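Local coordinates for protein HAT1-interacting factor 1 (Saccharomyces cerevisiae, PDB 4NQ0) that chaperones histones H3 and H4 as a component of the nuclear HAT-B complex and takes part in chromatin assembly and telomere silencing, at residues Glu199-Leu202 against Tyr203-Ala206. Sequence-based numbering, arbitrary orientation.
Sequences ENDL and YENA
Asp201 caps the N-terminus of helix 202-218 through its bond to Glu204. Its OD1 accepts from Glu204 N at 2.7 Å, nearly straight at 173°. The donor comes from above the carboxylate plane. CG lies anti to the backbone N (chi1 -175°), which brings OD1 to the backbone N-H of Glu204, with OD1 3.3 Å from Tyr203 CB. The Asp201 and Glu204 side chains cross at about a right angle, with Asp201 CB 3.6 Å from Glu204 OE1.

Two main-chain bonds open the helix: Asn205 N to Asp201 O and Ala206 N to Leu202 O.

Asn205 folds back toward the preceding loop. Its ND2 donates to Glu199 O at 2.7 Å, in the plane of the Glu199 carbonyl, and Glu199 O lies close to the Asn205 amide plane. A weak second bond runs from ND2 to Tyr197 O. Replacing Asn205 by alanine removes the amide, and Glu199 O would probably lose this donor and the loop its tie to the helix.

The Leu202 methyl CD2 lies 3.8 Å from Asn205 ND2, a van der Waals contact. Leu202 packs on Val71 of helix 61-77, and Tyr203 reaches both that helix and Ile245 of helix 229-248.

The turn lies in the predicted first TPR repeat. The helix dipole probably favours the Asp201 carboxylate and partly offsets mild repulsion from Glu204 (OD2 of Asp201 to OE1 of Glu204, 4.9 Å). The Asn205 amide is likely to restrain the loop's path.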
# COMPACT_ATOMS: atom_id res chain seq x y z
N GLU A 199 -20.60 -3.62 -3.89
CA GLU A 199 -21.13 -4.57 -4.87
C GLU A 199 -20.00 -5.35 -5.53
O GLU A 199 -18.86 -4.88 -5.59
CB GLU A 199 -21.90 -3.85 -5.99
CG GLU A 199 -22.63 -2.56 -5.60
CD GLU A 199 -24.07 -2.77 -5.19
OE1 GLU A 199 -24.88 -1.88 -5.49
OE2 GLU A 199 -24.38 -3.82 -4.57
N ASN A 200 -20.33 -6.52 -6.06
CA ASN A 200 -19.41 -7.32 -6.87
C ASN A 200 -18.11 -7.65 -6.13
O ASN A 200 -18.14 -8.14 -5.00
CB ASN A 200 -19.15 -6.62 -8.20
CG ASN A 200 -20.41 -6.12 -8.86
OD1 ASN A 200 -21.28 -6.91 -9.23
ND2 ASN A 200 -20.51 -4.81 -9.00
N ASP A 201 -16.97 -7.37 -6.76
CA ASP A 201 -15.68 -7.82 -6.24
C ASP A 201 -15.11 -6.77 -5.29
O ASP A 201 -14.67 -5.71 -5.72
CB ASP A 201 -14.73 -8.07 -7.42
CG ASP A 201 -13.41 -8.66 -6.98
OD1 ASP A 201 -12.79 -8.12 -6.05
OD2 ASP A 201 -12.98 -9.66 -7.59
N LEU A 202 -15.12 -7.09 -4.00
CA LEU A 202 -14.69 -6.17 -2.95
C LEU A 202 -13.18 -5.90 -2.99
O LEU A 202 -12.74 -4.78 -2.73
CB LEU A 202 -15.11 -6.68 -1.57
CG LEU A 202 -16.63 -6.79 -1.34
CD1 LEU A 202 -16.94 -7.41 0.00
CD2 LEU A 202 -17.29 -5.42 -1.46
N TYR A 203 -12.39 -6.92 -3.32
CA TYR A 203 -10.95 -6.72 -3.52
C TYR A 203 -10.71 -5.67 -4.60
O TYR A 203 -9.96 -4.71 -4.40
CB TYR A 203 -10.24 -8.03 -3.91
CG TYR A 203 -10.19 -9.09 -2.83
CD1 TYR A 203 -9.83 -8.77 -1.53
CD2 TYR A 203 -10.48 -10.43 -3.11
CE1 TYR A 203 -9.76 -9.74 -0.53
CE2 TYR A 203 -10.42 -11.41 -2.12
CZ TYR A 203 -10.06 -11.06 -0.84
OH TYR A 203 -10.00 -12.01 0.15
N GLU A 204 -11.37 -5.85 -5.74
CA GLU A 204 -11.27 -4.91 -6.84
C GLU A 204 -11.68 -3.52 -6.37
O GLU A 204 -11.01 -2.53 -6.66
CB GLU A 204 -12.16 -5.37 -8.00
CG GLU A 204 -12.10 -4.47 -9.25
CD GLU A 204 -13.14 -4.83 -10.30
OE1 GLU A 204 -14.09 -5.59 -10.01
OE2 GLU A 204 -13.01 -4.35 -11.44
N ASN A 205 -12.79 -3.47 -5.64
CA ASN A 205 -13.33 -2.21 -5.11
C ASN A 205 -12.33 -1.48 -4.21
O ASN A 205 -12.09 -0.29 -4.37
CB ASN A 205 -14.63 -2.46 -4.35
CG ASN A 205 -15.75 -2.99 -5.26
OD1 ASN A 205 -15.62 -3.00 -6.48
ND2 ASN A 205 -16.84 -3.42 -4.66
N ALA A 206 -11.75 -2.21 -3.26
CA ALA A 206 -10.76 -1.63 -2.34
C ALA A 206 -9.57 -1.03 -3.10
O ALA A 206 -9.11 0.09 -2.80
CB ALA A 206 -10.30 -2.68 -1.36